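PDB 3NWC: chromosome partition protein Smc from Pyrococcus furiosus, which is probably required for chromosome condensation and partitioning, and is seen here as its hinge domain, the part that mediates dimerization and binds DNA. Local coordinates for residues M149-I152 and L156-R159; L53-A58 and V111-Y116. All coordinates share one frame; numbering follows the deposited sequence.

Interaction 1: residues M149-I152 and L156-R159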
HETATM    1  N   MSE A 149       7.541 -12.342   5.070  1.00 17.76           N
HETATM    2  CA  MSE A 149       6.892 -13.170   6.079  1.00 16.85           C
HETATM    3  C   MSE A 149       5.684 -12.470   6.692  1.00 20.10           C
HETATM    4  O   MSE A 149       5.641 -11.247   6.810  1.00 21.20           O
HETATM    5  CB  MSE A 149       7.874 -13.531   7.192  1.00 19.09           C
HETATM    6  CG  MSE A 149       9.061 -14.365   6.723  1.00 28.05           C
HETATM    7 SE   MSE A 149      10.455 -14.348   8.082  0.86 30.21          SE
HETATM    8  CE  MSE A 149      10.932 -12.458   7.984  0.84 27.95           C
ATOM      9  N   VAL A 150       4.708 -13.266   7.095  1.00 16.96           N
ATOM     10  CA  VAL A 150       3.603 -12.737   7.881  1.00 15.88           C
ATOM     11  C   VAL A 150       3.485 -13.680   9.069  1.00 17.32           C
ATOM     12  O   VAL A 150       3.620 -14.886   8.905  1.00 18.45           O
ATOM     13  CB  VAL A 150       2.299 -12.661   7.055  1.00 17.55           C
ATOM     14  CG1 VAL A 150       1.912 -14.049   6.475  1.00 18.58           C
ATOM     15  CG2 VAL A 150       1.177 -12.079   7.882  1.00 17.46           C
ATOM     16  N   THR A 151       3.296 -13.144  10.267  1.00 20.43           N
ATOM     17  CA  THR A 151       3.114 -14.021  11.425  1.00 23.81           C
ATOM     18  C   THR A 151       1.653 -14.397  11.534  1.00 21.43           C
ATOM     19  O   THR A 151       0.794 -13.725  10.982  1.00 22.54           O
ATOM     20  CB  THR A 151       3.580 -13.390  12.749  1.00 20.83           C
ATOM     21  OG1 THR A 151       2.700 -12.318  13.120  1.00 22.06           O
ATOM     22  CG2 THR A 151       5.005 -12.881  12.627  1.00 21.30           C
ATOM     23  N   ILE A 152       1.372 -15.479  12.249  1.00 21.49           N
ATOM     24  CA  ILE A 152       0.010 -15.938  12.396  1.00 20.50           C
ATOM     25  C   ILE A 152      -0.848 -14.867  13.069  1.00 18.56           C
ATOM     26  O   ILE A 152      -2.042 -14.797  12.841  1.00 20.15           O
ATOM     27  CB  ILE A 152      -0.056 -17.245  13.212  1.00 21.69           C
ATOM     28  CG1 ILE A 152       0.366 -18.419  12.336  1.00 33.64           C
ATOM     29  CG2 ILE A 152      -1.467 -17.492  13.708  1.00 34.34           C
ATOM     30  CD1 ILE A 152      -0.716 -18.847  11.364  1.00 37.21           C
ATOM     31  N   LEU A 156       3.782  -8.089   9.698  1.00 20.21           N
ATOM     32  CA  LEU A 156       4.179  -8.229   8.290  1.00 17.18           C
ATOM     33  C   LEU A 156       5.608  -7.780   8.095  1.00 19.82           C
ATOM     34  O   LEU A 156       5.987  -6.693   8.530  1.00 19.94           O
ATOM     35  CB  LEU A 156       3.263  -7.393   7.386  1.00 17.89           C
ATOM     36  CG  LEU A 156       3.633  -7.349   5.900  1.00 19.67           C
ATOM     37  CD1 LEU A 156       3.497  -8.750   5.253  1.00 23.63           C
ATOM     38  CD2 LEU A 156       2.766  -6.336   5.162  1.00 23.90           C
ATOM     39  N   TYR A 157       6.394  -8.628   7.434  1.00 20.28           N
ATOM     40  CA  TYR A 157       7.779  -8.344   7.113  1.00 22.99           C
ATOM     41  C   TYR A 157       7.901  -8.357   5.595  1.00 28.30           C
ATOM     42  O   TYR A 157       7.861  -9.414   4.969  1.00 24.80           O
ATOM     43  CB  TYR A 157       8.687  -9.429   7.696  1.00 23.69           C
ATOM     44  CG  TYR A 157       8.692  -9.476   9.205  1.00 26.58           C
ATOM     45  CD1 TYR A 157       9.755  -8.961   9.932  1.00 27.69           C
ATOM     46  CD2 TYR A 157       7.624 -10.026   9.904  1.00 22.89           C
ATOM     47  CE1 TYR A 157       9.757  -8.991  11.310  1.00 23.38           C
ATOM     48  CE2 TYR A 157       7.622 -10.064  11.283  1.00 24.40           C
ATOM     49  CZ  TYR A 157       8.690  -9.549  11.981  1.00 23.86           C
ATOM     50  OH  TYR A 157       8.686  -9.585  13.357  1.00 29.54           O
ATOM     51  N   GLU A 158       8.016  -7.182   4.995  1.00 28.82           N
ATOM     52  CA  GLU A 158       8.157  -7.126   3.552  1.00 28.45           C
ATOM     53  C   GLU A 158       9.564  -7.598   3.213  1.00 27.30           C
ATOM     54  O   GLU A 158      10.458  -7.554   4.054  1.00 26.76           O
ATOM     55  CB  GLU A 158       7.854  -5.715   3.035  1.00 28.32           C
ATOM     56  CG  GLU A 158       6.397  -5.306   3.268  1.00 31.08           C
ATOM     57  CD  GLU A 158       6.089  -3.890   2.821  0.53 25.34           C
ATOM     58  OE1 GLU A 158       6.090  -3.638   1.599  0.73 27.48           O
ATOM     59  OE2 GLU A 158       5.833  -3.032   3.695  0.68 24.69           O
ATOM     60  N   ARG A 159       9.760  -8.098   2.001  1.00 31.12           N
ATOM     61  CA  ARG A 159      11.068  -8.643   1.652  1.00 35.75           C
ATOM     62  C   ARG A 159      12.129  -7.540   1.693  1.00 35.52           C
ATOM     63  O   ARG A 159      13.312  -7.802   1.936  1.00 32.10           O
ATOM     64  CB  ARG A 159      11.019  -9.303   0.274  1.00 31.49           C
ATOM     65  CG  ARG A 159      12.257 -10.121  -0.071  1.00 45.28           C
ATOM     66  CD  ARG A 159      12.042 -10.860  -1.376  1.00 48.09           C
ATOM     67  NE  ARG A 159      13.188 -11.672  -1.771  1.00 57.59           N
ATOM     68  CZ  ARG A 159      13.089 -12.768  -2.522  1.00 65.35           C
ATOM     69  NH1 ARG A 159      11.894 -13.177  -2.936  1.00 57.13           N
ATOM     70  NH2 ARG A 159      14.175 -13.459  -2.852  1.00 54.85           N
TER

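Interaction 2: residues L53-A58 and V111-Y116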
ATOM      1  N   LEU A  53      -6.232 -14.480   9.320  1.00 17.53           N
ATOM      2  CA  LEU A  53      -5.590 -13.201   9.624  1.00 16.07           C
ATOM      3  C   LEU A  53      -4.279 -13.044   8.842  1.00 15.97           C
ATOM      4  O   LEU A  53      -3.992 -11.993   8.267  1.00 14.94           O
ATOM      5  CB  LEU A  53      -5.363 -13.059  11.139  1.00 17.42           C
ATOM      6  CG  LEU A  53      -4.690 -11.787  11.673  1.00 18.50           C
ATOM      7  CD1 LEU A  53      -5.469 -10.513  11.278  1.00 18.11           C
ATOM      8  CD2 LEU A  53      -4.544 -11.862  13.180  1.00 17.70           C
ATOM      9  N   ALA A  54      -3.477 -14.100   8.810  1.00 14.62           N
ATOM     10  CA  ALA A  54      -2.214 -14.037   8.074  1.00 12.95           C
ATOM     11  C   ALA A  54      -2.408 -13.660   6.608  1.00 11.07           C
ATOM     12  O   ALA A  54      -1.647 -12.865   6.050  1.00 14.24           O
ATOM     13  CB  ALA A  54      -1.476 -15.380   8.199  1.00 17.14           C
ATOM     14  N   ILE A  55      -3.430 -14.232   5.978  1.00 13.28           N
ATOM     15  CA  ILE A  55      -3.714 -13.951   4.575  1.00 13.55           C
ATOM     16  C   ILE A  55      -4.300 -12.541   4.385  1.00 14.79           C
ATOM     17  O   ILE A  55      -3.940 -11.844   3.437  1.00 16.19           O
ATOM     18  CB  ILE A  55      -4.654 -15.016   3.960  1.00 17.52           C
ATOM     19  CG1 ILE A  55      -3.923 -16.368   3.936  1.00 11.92           C
ATOM     20  CG2 ILE A  55      -5.066 -14.624   2.556  1.00 15.30           C
ATOM     21  CD1 ILE A  55      -2.563 -16.276   3.244  1.00 16.03           C
ATOM     22  N   GLU A  56      -5.200 -12.132   5.275  1.00 15.11           N
ATOM     23  CA  GLU A  56      -5.704 -10.754   5.230  1.00 13.68           C
ATOM     24  C   GLU A  56      -4.536  -9.772   5.295  1.00 16.44           C
ATOM     25  O   GLU A  56      -4.460  -8.832   4.494  1.00 15.91           O
ATOM     26  CB  GLU A  56      -6.677 -10.500   6.385  1.00 16.34           C
ATOM     27  CG  GLU A  56      -7.077  -9.028   6.574  1.00 17.54           C
ATOM     28  CD  GLU A  56      -7.889  -8.480   5.421  0.62 17.95           C
ATOM     29  OE1 GLU A  56      -8.649  -9.248   4.798  0.93 21.70           O
ATOM     30  OE2 GLU A  56      -7.770  -7.268   5.144  0.78 22.12           O
ATOM     31  N   VAL A  57      -3.638  -9.976   6.258  1.00 12.82           N
ATOM     32  CA  VAL A  57      -2.480  -9.090   6.421  1.00 16.47           C
ATOM     33  C   VAL A  57      -1.522  -9.161   5.225  1.00 19.49           C
ATOM     34  O   VAL A  57      -1.034  -8.133   4.721  1.00 17.87           O
ATOM     35  CB  VAL A  57      -1.729  -9.393   7.748  1.00 13.89           C
ATOM     36  CG1 VAL A  57      -0.404  -8.651   7.819  1.00 17.43           C
ATOM     37  CG2 VAL A  57      -2.621  -9.066   8.962  1.00 20.10           C
ATOM     38  N   ALA A  58      -1.234 -10.369   4.760  1.00 14.31           N
ATOM     39  CA  ALA A  58      -0.258 -10.478   3.681  1.00 16.45           C
ATOM     40  C   ALA A  58      -0.766  -9.910   2.352  1.00 17.25           C
ATOM     41  O   ALA A  58       0.026  -9.435   1.522  1.00 16.31           O
ATOM     42  CB  ALA A  58       0.225 -11.925   3.510  1.00 12.84           C
ATOM     43  N   VAL A 111       0.576 -19.168  -0.466  1.00 15.81           N
ATOM     44  CA  VAL A 111      -0.229 -19.692  -1.556  1.00 17.13           C
ATOM     45  C   VAL A 111      -0.739 -21.100  -1.253  1.00 18.68           C
ATOM     46  O   VAL A 111      -1.734 -21.524  -1.820  1.00 20.85           O
ATOM     47  CB  VAL A 111       0.521 -19.708  -2.908  1.00 26.41           C
ATOM     48  CG1 VAL A 111       0.932 -18.299  -3.311  1.00 22.16           C
ATOM     49  CG2 VAL A 111       1.730 -20.637  -2.847  1.00 22.93           C
ATOM     50  N   ASP A 112      -0.066 -21.814  -0.357  1.00 19.04           N
ATOM     51  CA  ASP A 112      -0.487 -23.175  -0.021  1.00 22.49           C
ATOM     52  C   ASP A 112      -1.804 -23.208   0.745  1.00 25.65           C
ATOM     53  O   ASP A 112      -2.464 -24.244   0.804  1.00 28.55           O
ATOM     54  CB  ASP A 112       0.570 -23.881   0.805  1.00 18.00           C
ATOM     55  CG  ASP A 112       1.776 -24.268  -0.019  0.97 20.47           C
ATOM     56  OD1 ASP A 112       1.787 -23.970  -1.229  0.85 22.80           O
ATOM     57  OD2 ASP A 112       2.699 -24.857   0.562  0.54 16.00           O
ATOM     58  N   VAL A 113      -2.181 -22.084   1.346  1.00 19.04           N
ATOM     59  CA  VAL A 113      -3.373 -22.085   2.189  1.00 17.29           C
ATOM     60  C   VAL A 113      -4.553 -21.331   1.576  1.00 19.75           C
ATOM     61  O   VAL A 113      -5.524 -21.022   2.266  1.00 20.37           O
ATOM     62  CB  VAL A 113      -3.077 -21.598   3.626  1.00 19.85           C
ATOM     63  CG1 VAL A 113      -1.999 -22.462   4.276  1.00 22.59           C
ATOM     64  CG2 VAL A 113      -2.684 -20.115   3.642  1.00 16.99           C
ATOM     65  N   ILE A 114      -4.483 -21.082   0.271  1.00 17.85           N
ATOM     66  CA  ILE A 114      -5.572 -20.437  -0.449  1.00 19.63           C
ATOM     67  C   ILE A 114      -5.948 -21.226  -1.698  1.00 24.55           C
ATOM     68  O   ILE A 114      -5.179 -22.062  -2.193  1.00 24.64           O
ATOM     69  CB  ILE A 114      -5.205 -18.995  -0.876  1.00 19.16           C
ATOM     70  CG1 ILE A 114      -3.960 -19.011  -1.767  1.00 21.10           C
ATOM     71  CG2 ILE A 114      -5.025 -18.083   0.355  1.00 23.54           C
ATOM     72  CD1 ILE A 114      -3.611 -17.665  -2.382  1.00 20.83           C
ATOM     73  N   GLU A 115      -7.146 -20.952  -2.192  1.00 18.54           N
ATOM     74  CA  GLU A 115      -7.644 -21.518  -3.431  1.00 20.35           C
ATOM     75  C   GLU A 115      -8.018 -20.395  -4.367  1.00 21.03           C
ATOM     76  O   GLU A 115      -8.515 -19.345  -3.941  1.00 19.92           O
ATOM     77  CB  GLU A 115      -8.871 -22.408  -3.182  1.00 21.45           C
ATOM     78  CG  GLU A 115      -8.557 -23.665  -2.424  1.00 32.25           C
ATOM     79  CD  GLU A 115      -9.750 -24.581  -2.270  0.36 29.63           C
ATOM     80  OE1 GLU A 115     -10.872 -24.163  -2.616  0.43 33.24           O
ATOM     81  OE2 GLU A 115      -9.557 -25.725  -1.805  0.52 33.86           O
ATOM     82  N   TYR A 116      -7.758 -20.603  -5.649  1.00 18.29           N
ATOM     83  CA  TYR A 116      -8.003 -19.574  -6.645  1.00 18.37           C
ATOM     84  C   TYR A 116      -8.024 -20.252  -7.996  1.00 19.43           C
ATOM     85  O   TYR A 116      -7.519 -21.365  -8.139  1.00 20.68           O
ATOM     86  CB  TYR A 116      -6.901 -18.504  -6.596  1.00 19.25           C
ATOM     87  CG  TYR A 116      -5.520 -19.078  -6.752  1.00 15.95           C
ATOM     88  CD1 TYR A 116      -4.808 -19.526  -5.652  1.00 20.34           C
ATOM     89  CD2 TYR A 116      -4.930 -19.190  -8.007  1.00 18.61           C
ATOM     90  CE1 TYR A 116      -3.550 -20.076  -5.794  1.00 23.46           C
ATOM     91  CE2 TYR A 116      -3.681 -19.740  -8.155  1.00 23.58           C
ATOM     92  CZ  TYR A 116      -2.990 -20.177  -7.048  1.00 25.94           C
ATOM     93  OH  TYR A 116      -1.727 -20.719  -7.201  1.00 29.65           O
TER

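Interaction 1: residues M149-I152 and L156-R159
M149 and Y157 form an antiparallel, hydrogen-bonded pair in a beta hairpin, strands 148-151 and 156-157 of the mixed five-stranded sheet of the SMC hinge domain. The contact is buried. Two backbone bonds join the pair: M149 N gives its hydrogen to Y157 O at 2.9 Å, and Y157 N gives its own to M149 O at 2.8 Å. The second is the straighter, with an N-H...O angle of 167°. One step toward the turn, V150 and L156 form the non-hydrogen-bonded pair, and their side chains lie on the other face of the sheet from those of M149 and Y157.

On the M149 face, the selenomethionine chain is bent at its last torsion (chi3 -66°). The bend brings its methyl CE back to the root of the tyrosine, 3.8 Å from Y157 CB and nearly as close to CG. Further along, T151 CG2 lies at the ring edge, 4.1 Å from Y157 CE2. The hydroxyl of T151 is turned to the hairpin loop, where OG1 hydrogen-bonds E155. I163 of the next strand also packs on Y157.

On the other face, V150 packs against A54, V57 and A58 of helix 52-59, and L156 touches V57. Just past the hairpin, E158 makes a salt bridge with R62 of the second subunit, which places this end of the hairpin beside that chain. With CG anti to the backbone N (chi1 175°), the L156 side chain turns so that CD1 comes to 3.6 Å from M149 O.

Interaction 2: residues L53-A58 and V111-Y116
I55 packs its side chain over V113 and I114, where helix 52-59 meets the start of the short strand 114-115 of the hinge domain. Its CD1 comes to 3.9 Å from V113 CG2. On the other branch, I55 CG2 stands 4.1 Å from I114 CG2. I55 CG1 lies between and is near both of these partner methyls. One isoleucine thus meets two successive residues of the other segment. With chi1 at -65°, CG2 points away from the backbone N and CG1 lies beside it, which turns CD1 to V113 and CG2 to I114.

The I114 side chain is also packed by V124 and L128 of helix 121-128, and V113 by Y51. V113 and E115 form backbone hydrogen bonds with K47 and K45, which joins this segment to strand 45-46 and the residue after it. An alanine in place of I55 would probably open a gap beside V113 CG2 and I114 CG2, leaving both methyls without their mate on the helix.

All three touching residues are buried, and they meet through methyl and methylene groups alone. The helix meets the segment here through apolar packing alone, which depends on shape and fixes no bond direction.

Overall arrangement
Helix 52-59, which supplies one side of interaction 2, also packs against the hairpin of interaction 1. The centres of the two contacts lie 12 Å apart. I55 faces segment 111-116, while A54 and V57 face the hairpin. V150 CG2 lies 3.5 Å from A54 O and 3.8 Å from V57 CG1, and L156 CB is 3.9 Å from V57 CG1. The helix therefore lies between the hairpin and segment 111-116. Along the chain, interaction 2 closes before interaction 1 opens. V57 of the helix also packs on R88 of the second subunit, the chain that E158 of the neighbouring segment 156-159 reaches by its salt bridge.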